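PDB 3MCS: putative monooxygenase from Fusobacterium nucleatum subsp. nucleatum, which probably acts as a monooxygenase and contains two antibiotic biosynthesis monooxygenase units of the dimeric alpha-beta barrel clan in one chain. Local coordinates for residues A[60-63]-A[67-70]. Residues are numbered along the deposited sequence; the frame is centred on the assembly and turned at random.
Sequences EIYN and AFSN
Tyr62 and Phe68 are the closest pair by CA atoms, 6.1 Å apart, where the end of strand 55-62 turns back through a short connection into helix 65-73, and no hydrogen bond crosses between the segments. The phenyl ring of Phe68 turns its edge to the face of Tyr62 in an offset edge-to-face (T-shaped) pair, with centroids 5.4 Å apart and planes at 67°. One corner does the touching: Phe68 CD1 lies 3.6 Å from Tyr62 CE1 and 3.8 Å from Tyr62 CD1. Because Phe68 carries CG anti to its backbone N (chi1 173°), its CB lies over the Tyr62 face and the ring is carried along it, the side chain also touching Asn9 and Tyr11 of strand 7-15. Ala67 adds a small apolar contact, its CB 4.4 Å from Tyr62 CB; a methyl is small enough for the first helical turn to lie close to the strand end. Tyrosine fits the buried strand position because its ring offers the helix an apolar face while its hydroxyl, somewhat less surely placed, hydrogen-bonds Glu60 OE1 in the ring plane. The other carboxylate oxygen, Glu60 OE2, is bonded to Tyr30 OH, so the buried acid has polar partners. The contact thus packs a helix onto the sheet in the ferredoxin-like fold of this family, probably through dispersion and the positive ring edge of Phe68 meeting the electron-rich face of Tyr62, with the tyrosine's side-chain hydrogen bond at the far end of its ring.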
ATOM      1  N   GLU A  60       5.884   1.757   0.509  1.00 44.07           N
ATOM      2  CA  GLU A  60       7.180   1.510   1.118  1.00 42.29           C
ATOM      3  C   GLU A  60       6.982   1.388   2.626  1.00 41.16           C
ATOM      4  O   GLU A  60       6.337   2.238   3.225  1.00 41.07           O
ATOM      5  CB  GLU A  60       8.155   2.653   0.805  1.00 41.51           C
ATOM      6  CG  GLU A  60       8.497   2.870  -0.688  1.00 41.84           C
ATOM      7  CD  GLU A  60       9.606   3.966  -0.949  1.00 41.24           C
ATOM      8  OE1 GLU A  60      10.185   4.578  -0.036  1.00 38.60           O
ATOM      9  OE2 GLU A  60       9.924   4.230  -2.103  1.00 42.55           O
ATOM     10  N   ILE A  61       7.538   0.331   3.234  1.00 41.36           N
ATOM     11  CA  ILE A  61       7.389   0.095   4.678  1.00 40.74           C
ATOM     12  C   ILE A  61       8.703  -0.267   5.323  1.00 40.26           C
ATOM     13  O   ILE A  61       9.432  -1.147   4.854  1.00 39.70           O
ATOM     14  CB  ILE A  61       6.287  -0.954   4.986  1.00 40.97           C
ATOM     15  CG1 ILE A  61       6.013  -1.016   6.499  1.00 41.82           C
ATOM     16  CG2 ILE A  61       6.638  -2.302   4.377  1.00 36.75           C
ATOM     17  CD1 ILE A  61       4.764  -1.837   6.853  1.00 40.50           C
ATOM     18  N   TYR A  62       9.002   0.440   6.408  1.00 41.87           N
ATOM     19  CA  TYR A  62      10.269   0.296   7.127  1.00 42.01           C
ATOM     20  C   TYR A  62      10.051   0.026   8.606  1.00 41.92           C
ATOM     21  O   TYR A  62       9.004   0.311   9.177  1.00 39.38           O
ATOM     22  CB  TYR A  62      11.120   1.550   6.944  1.00 42.43           C
ATOM     23  CG  TYR A  62      11.339   1.902   5.503  1.00 43.56           C
ATOM     24  CD1 TYR A  62      10.415   2.650   4.811  1.00 44.11           C
ATOM     25  CD2 TYR A  62      12.459   1.470   4.829  1.00 47.95           C
ATOM     26  CE1 TYR A  62      10.611   2.970   3.478  1.00 50.64           C
ATOM     27  CE2 TYR A  62      12.670   1.792   3.495  1.00 49.45           C
ATOM     28  CZ  TYR A  62      11.738   2.545   2.827  1.00 45.72           C
ATOM     29  OH  TYR A  62      11.901   2.887   1.507  1.00 35.15           O
ATOM     30  N   ASN A  63      11.091  -0.488   9.234  1.00 43.58           N
ATOM     31  CA  ASN A  63      10.972  -0.916  10.595  1.00 44.43           C
ATOM     32  C   ASN A  63      10.895   0.267  11.552  1.00 43.48           C
ATOM     33  O   ASN A  63      10.217   0.173  12.570  1.00 44.25           O
ATOM     34  CB  ASN A  63      12.137  -1.853  10.928  1.00 46.07           C
ATOM     35  CG  ASN A  63      11.715  -3.031  11.795  1.00 51.70           C
ATOM     36  OD1 ASN A  63      10.940  -2.887  12.745  1.00 58.60           O
ATOM     37  ND2 ASN A  63      12.233  -4.208  11.469  1.00 54.55           N
ATOM     38  N   ALA A  67      15.756   3.639   9.864  1.00 44.92           N
ATOM     39  CA  ALA A  67      15.904   2.773   8.694  1.00 45.64           C
ATOM     40  C   ALA A  67      15.485   3.547   7.460  1.00 45.05           C
ATOM     41  O   ALA A  67      16.138   3.469   6.421  1.00 46.42           O
ATOM     42  CB  ALA A  67      15.078   1.491   8.835  1.00 45.02           C
ATOM     43  N   PHE A  68      14.396   4.300   7.599  1.00 43.25           N
ATOM     44  CA  PHE A  68      13.881   5.117   6.519  1.00 43.88           C
ATOM     45  C   PHE A  68      14.854   6.227   6.160  1.00 44.38           C
ATOM     46  O   PHE A  68      15.173   6.417   4.979  1.00 44.58           O
ATOM     47  CB  PHE A  68      12.511   5.711   6.883  1.00 44.24           C
ATOM     48  CG  PHE A  68      11.996   6.692   5.870  1.00 43.45           C
ATOM     49  CD1 PHE A  68      11.507   6.257   4.638  1.00 47.87           C
ATOM     50  CD2 PHE A  68      12.005   8.045   6.140  1.00 42.09           C
ATOM     51  CE1 PHE A  68      11.046   7.150   3.692  1.00 43.04           C
ATOM     52  CE2 PHE A  68      11.537   8.948   5.206  1.00 43.33           C
ATOM     53  CZ  PHE A  68      11.054   8.496   3.975  1.00 43.05           C
ATOM     54  N   SER A  69      15.328   6.961   7.164  1.00 43.97           N
ATOM     55  CA  SER A  69      16.259   8.057   6.897  1.00 44.88           C
ATOM     56  C   SER A  69      17.525   7.570   6.183  1.00 44.85           C
ATOM     57  O   SER A  69      18.079   8.278   5.322  1.00 41.24           O
ATOM     58  CB  SER A  69      16.610   8.827   8.176  1.00 45.18           C
ATOM     59  OG  SER A  69      18.005   9.102   8.252  1.00 50.13           O
ATOM     60  N   ASN A  70      17.996   6.379   6.555  1.00 45.33           N
ATOM     61  CA  ASN A  70      19.169   5.816   5.903  1.00 44.87           C
ATOM     62  C   ASN A  70      18.849   5.433   4.453  1.00 43.19           C
ATOM     63  O   ASN A  70      19.658   5.597   3.559  1.00 42.05           O
ATOM     64  CB  ASN A  70      19.719   4.635   6.701  1.00 46.12           C
ATOM     65  CG  ASN A  70      20.608   5.061   7.871  1.00 48.83           C
ATOM     66  OD1 ASN A  70      21.339   6.047   7.798  1.00 47.82           O
ATOM     67  ND2 ASN A  70      20.576   4.282   8.939  1.00 49.94           N
TER